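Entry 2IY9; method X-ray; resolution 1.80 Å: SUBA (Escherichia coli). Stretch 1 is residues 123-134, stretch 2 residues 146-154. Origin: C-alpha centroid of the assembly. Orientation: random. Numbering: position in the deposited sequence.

Stretch 1 123-134: QDSWIRAIESIM
Stretch 2, residues 146-154: IINISGGQK

How do the two backbones lie? Helix 125-134 runs antiparallel to strand 147-149, their N-to-C directions 175° apart and their axes 11.2 Å apart at closest approach. W126 sits over G152, with 7.1 Å between W126 CA and G152 CA; further along, I130 CA lies 8.5 Å from I147 CA. No hydrogen bond crosses the interface; the contacts are mostly apolar, with one CH-pi contact.

What fills the space between helix and strand? Four isoleucines do, I130, I133, I147 and I149, each with chi1 m and chi2 t. CA-to-CB points toward the helix at I147 and I149, while N148 between them is out of reach, as strand alternation requires. I133 points toward the strand and its CD1 meets I147 CD1 at 3.8 Å. One turn earlier I130 starts sideways, but its end reaches in, placing CD1 3.8 Å from I149 CD1.

Where does the tryptophan fit? W126 (chi1 -57°, chi2 93°) points toward stretch 2 and lays its indole along the chain that leaves the strand. G152 CA rests over one face, 3.5 Å from the six-membered ring's centroid and 10° off its normal, a CH-pi contact; W126 CH2 comes within 3.3 Å of G152 N. G152 lays its backbone over the ring, and a CB there would point away from it. Its phi/psi of 141/-160, like 152/-140 at G151, by itself calls for glycine. Obliquely to the ring, I149 CG2 stands 3.7 Å from W126 CZ3.

What closes the N-terminal end? Q153, extended with chi1 and chi2 both t, brings CB to 3.8 Å from W126 CD1. D124, at the N-cap position with phi/psi 58/35, makes no side-chain capping bond; Q123 NE2 instead donates to D124 OD2 at 3.0 Å. Behind, R128 NH1 and E131 OE2 form a 3.1 Å salt bridge out of stretch 2's reach.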

# COMPACT_ATOMS: atom_id res chain seq x y z
N GLN A 123 -11.50 -8.42 17.35
CA GLN A 123 -10.80 -7.26 17.89
C GLN A 123 -9.37 -7.26 17.38
O GLN A 123 -8.74 -8.31 17.29
CB GLN A 123 -10.80 -7.25 19.41
CG GLN A 123 -10.20 -5.98 19.99
CD GLN A 123 -9.94 -6.09 21.46
OE1 GLN A 123 -10.84 -6.40 22.23
NE2 GLN A 123 -8.70 -5.84 21.87
N ASP A 124 -8.90 -6.07 17.01
CA ASP A 124 -7.53 -5.89 16.52
C ASP A 124 -7.27 -6.77 15.28
O ASP A 124 -6.16 -7.28 15.09
CB ASP A 124 -6.52 -6.17 17.64
CG ASP A 124 -6.65 -5.20 18.81
OD1 ASP A 124 -6.95 -4.01 18.58
OD2 ASP A 124 -6.44 -5.63 19.96
N SER A 125 -8.30 -6.93 14.46
CA SER A 125 -8.24 -7.84 13.31
C SER A 125 -7.05 -7.51 12.41
O SER A 125 -6.36 -8.41 11.94
CB SER A 125 -9.56 -7.80 12.53
OG SER A 125 -9.86 -6.48 12.13
N TRP A 126 -6.84 -6.20 12.20
CA TRP A 126 -5.66 -5.67 11.51
C TRP A 126 -4.38 -6.28 12.07
O TRP A 126 -3.52 -6.74 11.31
CB TRP A 126 -5.59 -4.14 11.65
CG TRP A 126 -6.80 -3.42 11.15
CD1 TRP A 126 -7.88 -3.03 11.89
CD2 TRP A 126 -7.05 -2.98 9.81
NE1 TRP A 126 -8.80 -2.39 11.09
CE2 TRP A 126 -8.32 -2.35 9.81
CE3 TRP A 126 -6.34 -3.08 8.61
CZ2 TRP A 126 -8.89 -1.81 8.65
CZ3 TRP A 126 -6.91 -2.53 7.46
CH2 TRP A 126 -8.17 -1.91 7.49
N ILE A 127 -4.25 -6.28 13.40
CA ILE A 127 -3.08 -6.85 14.07
C ILE A 127 -3.00 -8.37 13.96
O ILE A 127 -1.93 -8.91 13.68
CB ILE A 127 -2.97 -6.35 15.54
CG1 ILE A 127 -2.73 -4.84 15.54
CG2 ILE A 127 -1.86 -7.10 16.30
CD1 ILE A 127 -3.06 -4.12 16.83
N ARG A 128 -4.13 -9.06 14.15
CA ARG A 128 -4.16 -10.51 13.98
C ARG A 128 -3.73 -10.94 12.58
O ARG A 128 -3.01 -11.93 12.41
CB ARG A 128 -5.55 -11.08 14.30
CG ARG A 128 -6.06 -10.80 15.71
CD ARG A 128 -5.12 -11.28 16.81
NE ARG A 128 -5.47 -10.61 18.06
CZ ARG A 128 -4.76 -9.64 18.64
NH1 ARG A 128 -3.61 -9.22 18.13
NH2 ARG A 128 -5.20 -9.11 19.77
N ALA A 129 -4.16 -10.18 11.58
CA ALA A 129 -3.80 -10.42 10.18
C ALA A 129 -2.29 -10.40 10.00
O ALA A 129 -1.74 -11.28 9.35
CB ALA A 129 -4.46 -9.39 9.27
N ILE A 130 -1.65 -9.39 10.60
CA ILE A 130 -0.21 -9.20 10.48
C ILE A 130 0.57 -10.25 11.29
O ILE A 130 1.53 -10.83 10.79
CB ILE A 130 0.23 -7.77 10.86
CG1 ILE A 130 -0.32 -6.74 9.87
CG2 ILE A 130 1.76 -7.66 10.88
CD1 ILE A 130 -0.26 -5.29 10.38
N GLU A 131 0.14 -10.49 12.53
CA GLU A 131 0.72 -11.56 13.35
C GLU A 131 0.73 -12.90 12.62
O GLU A 131 1.65 -13.70 12.79
CB GLU A 131 -0.03 -11.73 14.68
CG GLU A 131 0.15 -10.61 15.69
CD GLU A 131 -0.83 -10.73 16.86
OE1 GLU A 131 -1.76 -11.56 16.80
OE2 GLU A 131 -0.67 -9.98 17.84
N SER A 132 -0.32 -13.14 11.84
CA SER A 132 -0.46 -14.39 11.08
C SER A 132 0.63 -14.52 10.01
O SER A 132 1.23 -15.60 9.84
CB SER A 132 -1.87 -14.52 10.49
OG SER A 132 -1.95 -15.62 9.61
N ILE A 133 0.92 -13.42 9.32
CA ILE A 133 2.06 -13.39 8.40
C ILE A 133 3.37 -13.65 9.14
O ILE A 133 4.19 -14.48 8.73
CB ILE A 133 2.19 -12.04 7.66
CG1 ILE A 133 0.91 -11.73 6.87
CG2 ILE A 133 3.41 -12.06 6.72
CD1 ILE A 133 0.82 -10.28 6.36
N MET A 134 3.55 -12.91 10.23
CA MET A 134 4.82 -12.89 10.94
C MET A 134 5.24 -14.24 11.51
O MET A 134 6.44 -14.54 11.56
CB MET A 134 4.81 -11.82 12.03
CG MET A 134 4.77 -10.40 11.47
SD MET A 134 4.66 -9.16 12.77
CE MET A 134 6.35 -9.10 13.34
N ILE A 146 5.67 -7.69 1.01
CA ILE A 146 5.04 -6.40 0.87
C ILE A 146 3.59 -6.54 1.32
O ILE A 146 2.82 -7.30 0.72
CB ILE A 146 5.09 -5.86 -0.58
CG1 ILE A 146 6.53 -5.82 -1.11
CG2 ILE A 146 4.40 -4.49 -0.65
CD1 ILE A 146 7.58 -5.21 -0.13
N ILE A 147 3.25 -5.79 2.37
CA ILE A 147 1.94 -5.85 3.00
C ILE A 147 1.16 -4.55 2.77
O ILE A 147 1.53 -3.50 3.29
CB ILE A 147 2.08 -6.12 4.53
CG1 ILE A 147 2.89 -7.41 4.79
CG2 ILE A 147 0.71 -6.22 5.21
CD1 ILE A 147 3.42 -7.50 6.23
N ASN A 148 0.08 -4.65 2.00
CA ASN A 148 -0.72 -3.48 1.64
C ASN A 148 -1.86 -3.25 2.61
O ASN A 148 -2.75 -4.11 2.78
CB ASN A 148 -1.28 -3.64 0.23
CG ASN A 148 -2.00 -2.39 -0.25
OD1 ASN A 148 -3.23 -2.23 -0.06
ND2 ASN A 148 -1.25 -1.48 -0.84
N ILE A 149 -1.85 -2.08 3.23
CA ILE A 149 -2.90 -1.68 4.15
C ILE A 149 -3.48 -0.34 3.68
O ILE A 149 -3.08 0.73 4.14
CB ILE A 149 -2.39 -1.64 5.61
CG1 ILE A 149 -1.64 -2.95 5.92
CG2 ILE A 149 -3.56 -1.37 6.59
CD1 ILE A 149 -1.42 -3.28 7.39
N SER A 150 -4.41 -0.43 2.73
CA SER A 150 -5.10 0.73 2.17
C SER A 150 -6.24 1.17 3.10
O SER A 150 -7.42 1.12 2.74
CB SER A 150 -5.65 0.40 0.78
OG SER A 150 -4.64 0.40 -0.20
N GLY A 151 -5.87 1.59 4.31
CA GLY A 151 -6.83 1.97 5.34
C GLY A 151 -6.18 1.71 6.68
O GLY A 151 -4.98 1.93 6.85
N GLY A 152 -6.97 1.21 7.61
CA GLY A 152 -6.46 0.88 8.93
C GLY A 152 -7.42 1.23 10.04
O GLY A 152 -8.62 1.41 9.81
N GLN A 153 -6.87 1.36 11.24
CA GLN A 153 -7.65 1.48 12.46
C GLN A 153 -7.45 2.85 13.09
O GLN A 153 -6.31 3.31 13.23
CB GLN A 153 -7.20 0.39 13.43
CG GLN A 153 -7.92 0.34 14.75
CD GLN A 153 -7.41 -0.79 15.64
OE1 GLN A 153 -8.20 -1.46 16.31
NE2 GLN A 153 -6.11 -1.03 15.62
N LYS A 154 -8.54 3.52 13.45
CA LYS A 154 -8.46 4.69 14.30
C LYS A 154 -9.17 4.46 15.63
O LYS A 154 -9.68 3.37 15.88
CB LYS A 154 -8.91 5.98 13.60
CG LYS A 154 -10.27 6.00 12.96
CD LYS A 154 -10.56 7.38 12.35
CE LYS A 154 -10.09 7.50 10.90
NZ LYS A 154 -10.53 8.78 10.24